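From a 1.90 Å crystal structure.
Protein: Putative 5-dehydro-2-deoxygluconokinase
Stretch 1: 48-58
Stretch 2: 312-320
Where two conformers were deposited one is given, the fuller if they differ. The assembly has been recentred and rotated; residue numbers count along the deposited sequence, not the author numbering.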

# COMPACT_ATOMS: atom_id res chain seq x y z
N ALA A 48 -27.81 0.26 -3.47
CA ALA A 48 -28.42 1.55 -3.74
C ALA A 48 -29.56 1.47 -4.75
O ALA A 48 -30.67 2.00 -4.53
N ASN A 49 -29.30 0.82 -5.88
CA ASN A 49 -30.32 0.62 -6.89
C ASN A 49 -31.52 -0.13 -6.34
O ASN A 49 -32.67 0.16 -6.70
N ILE A 50 -31.26 -1.12 -5.50
CA ILE A 50 -32.34 -1.94 -4.96
C ILE A 50 -33.22 -1.06 -4.05
O ILE A 50 -34.45 -1.10 -4.14
N VAL A 51 -32.61 -0.25 -3.19
CA VAL A 51 -33.43 0.62 -2.32
C VAL A 51 -34.13 1.75 -3.07
O VAL A 51 -35.25 2.09 -2.72
N ILE A 52 -33.50 2.32 -4.08
CA ILE A 52 -34.15 3.34 -4.90
C ILE A 52 -35.33 2.73 -5.67
O ILE A 52 -36.45 3.29 -5.74
N GLY A 53 -35.12 1.55 -6.25
CA GLY A 53 -36.21 0.85 -6.91
C GLY A 53 -37.35 0.50 -5.96
O GLY A 53 -38.54 0.60 -6.29
N SER A 54 -37.01 0.04 -4.77
CA SER A 54 -37.99 -0.28 -3.76
C SER A 54 -38.83 0.93 -3.37
O SER A 54 -40.05 0.80 -3.19
N SER A 55 -38.19 2.08 -3.22
CA SER A 55 -38.91 3.30 -2.82
C SER A 55 -39.88 3.69 -3.91
O SER A 55 -40.99 4.11 -3.62
N LYS A 56 -39.47 3.53 -5.16
CA LYS A 56 -40.32 3.83 -6.31
C LYS A 56 -41.57 2.94 -6.30
O LYS A 56 -42.64 3.39 -6.68
N LEU A 57 -41.46 1.70 -5.82
CA LEU A 57 -42.63 0.83 -5.61
C LEU A 57 -43.46 1.13 -4.37
O LEU A 57 -44.49 0.53 -4.17
N GLY A 58 -43.01 2.07 -3.56
CA GLY A 58 -43.72 2.46 -2.36
C GLY A 58 -43.25 1.79 -1.08
O GLY A 58 -43.88 1.95 -0.06
N ALA A 312 -35.76 6.33 -13.81
CA ALA A 312 -36.29 5.48 -14.88
C ALA A 312 -36.43 4.02 -14.40
O ALA A 312 -36.49 3.08 -15.20
N MSE A 313 -36.49 3.83 -13.09
CA MSE A 313 -36.95 2.58 -12.63
C MSE A 313 -38.42 2.30 -12.68
O MSE A 313 -39.20 3.24 -12.65
N PRO A 314 -38.83 1.03 -12.85
CA PRO A 314 -40.26 0.76 -13.06
C PRO A 314 -41.17 1.20 -11.93
O PRO A 314 -40.79 1.13 -10.77
N SER A 315 -42.38 1.62 -12.29
CA SER A 315 -43.48 1.75 -11.34
C SER A 315 -44.23 0.43 -11.17
O SER A 315 -44.18 -0.44 -12.04
N VAL A 316 -44.94 0.30 -10.07
CA VAL A 316 -45.87 -0.84 -9.85
C VAL A 316 -46.85 -0.99 -11.02
O VAL A 316 -47.09 -2.10 -11.53
N GLU A 317 -47.42 0.14 -11.46
CA GLU A 317 -48.33 0.12 -12.61
C GLU A 317 -47.69 -0.43 -13.89
O GLU A 317 -48.33 -1.21 -14.59
N GLU A 318 -46.46 -0.02 -14.19
CA GLU A 318 -45.76 -0.52 -15.38
C GLU A 318 -45.50 -2.01 -15.25
O GLU A 318 -45.69 -2.76 -16.21
N ILE A 319 -45.03 -2.43 -14.08
CA ILE A 319 -44.77 -3.87 -13.81
C ILE A 319 -46.05 -4.66 -14.01
O ILE A 319 -46.06 -5.66 -14.70
N GLU A 320 -47.14 -4.20 -13.41
CA GLU A 320 -48.41 -4.96 -13.46
C GLU A 320 -49.03 -5.04 -14.87
O GLU A 320 -49.56 -6.08 -15.27

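Stretch 1 is the last part of a helix and the turn that ends it. Its later residues pack against the loop at 313-315 and the start of the helix at 316-320.

Ala-48, Ile-50 and Val-51 make no contact with stretch 2.

Asn-49 points sideways with chi1 m. Its closest approach is by the backbone: Asn-49 O lies 4.1 Å from Met-313 SE. Ile-52, m and t, also points sideways and stays outside contact range.

Gly-53 leaves a gap that the selenomethionine at Met-313 uses. Met-313 has chi1 p, chi2 at 99° between wells, and chi3 p. Its CB points sideways, but the bent chain brings its end nearer, with Met-313 CE 3.5 Å from Gly-53 CA. An ideal CB on Gly-53 would fall 2.5 Å from Met-313 CE, a clash. Water 1 joins the backbones here. Water 1 donates to Gly-53 O (3.0 Å) and to Pro-314 O (2.8 Å).

Ser-54 makes no contact with stretch 2. It has chi1 m, and Ser-54 OG donates to Ile-50 O in the preceding turn (2.8 Å).

Lys-56 points toward stretch 2. Its chi angles are t, p, 139° (between wells) and p, and NZ ends beside the loop at Met-313 O and Ser-315 N. Lys-56 CG is 3.2 Å from Pro-314 O. The amine reaches further and donates from Lys-56 NZ to Met-313 O (3.0 Å), the one direct hydrogen bond between the stretches. Lys-56 NZ also lies 3.3 Å from Ser-315 N, but both are donors and do not bond. Glu-318 OE1 is 4.5 Å from Lys-56 NZ, too far for a salt bridge. Glu-318 OE1 accepts from Ser-315 N (3.0 Å). Ser-315, chi1 p, returns a cap: Ser-315 OG accepts from Glu-318 N (3.0 Å). This exchange braces the helix start beside the lysine. Water 2 donates to Lys-56 O (2.7 Å) and accepts from Val-316 N (2.9 Å), linking the two backbones.

Leu-57 makes the apolar side-chain contacts with the second helix. Its CB points sideways, but rotamer m, t carries the end of the chain nearer. Leu-57 CD2 lies 3.7 Å from Val-316 CG2 and 3.8 Å from Ile-319 CD1. Val-316 has chi1 t and points sideways; Ile-319, m and t, points toward stretch 1. Leu-57 CD2 also rests 3.6 Å from Pro-314 O.

Gly-58 touches nothing in stretch 2. Its positive phi closes the helix in a Schellman motif.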

# COMPACT_ATOMS: atom_id res chain seq x y z
CB ALA A 48 -27.31 2.60 -4.19
CB ASN A 49 -29.76 -0.21 -8.07
CG ASN A 49 -28.82 0.55 -8.92
OD1 ASN A 49 -28.79 1.79 -8.91
ND2 ASN A 49 -28.00 -0.21 -9.67
CB ILE A 50 -31.83 -3.20 -4.22
CG1 ILE A 50 -31.21 -4.17 -5.23
CG2 ILE A 50 -32.99 -3.93 -3.45
CD1 ILE A 50 -30.49 -5.38 -4.58
CB VAL A 51 -32.74 1.16 -1.04
CG1 VAL A 51 -32.31 -0.04 -0.13
CG2 VAL A 51 -31.60 2.13 -1.35
CB ILE A 52 -33.16 3.97 -5.88
CG1 ILE A 52 -32.06 4.78 -5.14
CG2 ILE A 52 -33.90 4.94 -6.88
CD1 ILE A 52 -30.82 5.19 -6.02
CB SER A 54 -37.31 -0.86 -2.50
OG SER A 54 -36.69 -2.10 -2.80
CB SER A 55 -37.95 4.47 -2.54
OG SER A 55 -38.65 5.49 -1.85
CB LYS A 56 -39.52 3.71 -7.61
CG LYS A 56 -40.31 3.77 -8.94
CD LYS A 56 -40.81 5.17 -9.28
CE LYS A 56 -40.66 5.50 -10.77
NZ LYS A 56 -41.60 4.74 -11.62
CB LEU A 57 -42.24 -0.65 -5.56
CG LEU A 57 -41.40 -1.11 -6.74
CD1 LEU A 57 -41.05 -2.60 -6.61
CD2 LEU A 57 -42.09 -0.79 -8.07
CB ALA A 312 -35.42 5.55 -16.12
CB MSE A 313 -35.93 1.48 -12.48
CG MSE A 313 -34.56 1.89 -12.00
SE MSE A 313 -34.43 1.57 -10.14
CE MSE A 313 -35.14 -0.42 -9.98
CB PRO A 314 -40.29 -0.78 -13.19
CG PRO A 314 -38.96 -1.13 -13.63
CD PRO A 314 -38.04 -0.22 -12.97
CB SER A 315 -44.52 2.77 -11.83
OG SER A 315 -45.02 2.33 -13.07
CB VAL A 316 -46.66 -0.71 -8.54
CG1 VAL A 316 -47.80 -1.75 -8.48
CG2 VAL A 316 -45.76 -0.87 -7.35
CB GLU A 317 -48.86 1.54 -12.87
CG GLU A 317 -49.80 2.05 -11.77
CD GLU A 317 -49.09 2.49 -10.48
OE1 GLU A 317 -47.86 2.77 -10.48
OE2 GLU A 317 -49.80 2.55 -9.45
CB GLU A 318 -44.42 0.18 -15.60
CG GLU A 318 -44.54 1.57 -16.12
CD GLU A 318 -43.21 2.29 -16.14
OE1 GLU A 318 -42.40 2.11 -15.20
OE2 GLU A 318 -42.98 3.05 -17.10
CB ILE A 319 -44.19 -4.11 -12.38
CG1 ILE A 319 -42.76 -3.54 -12.29
CG2 ILE A 319 -44.22 -5.61 -12.00
CD1 ILE A 319 -42.24 -3.31 -10.87
CB GLU A 320 -49.37 -4.44 -12.40
CG GLU A 320 -48.89 -4.84 -11.02
CD GLU A 320 -49.70 -4.29 -9.87
OE1 GLU A 320 -50.53 -3.39 -10.09
OE2 GLU A 320 -49.47 -4.78 -8.72
O HOH W 1 -38.67 0.10 -9.28
O HOH W 2 -44.63 2.63 -8.33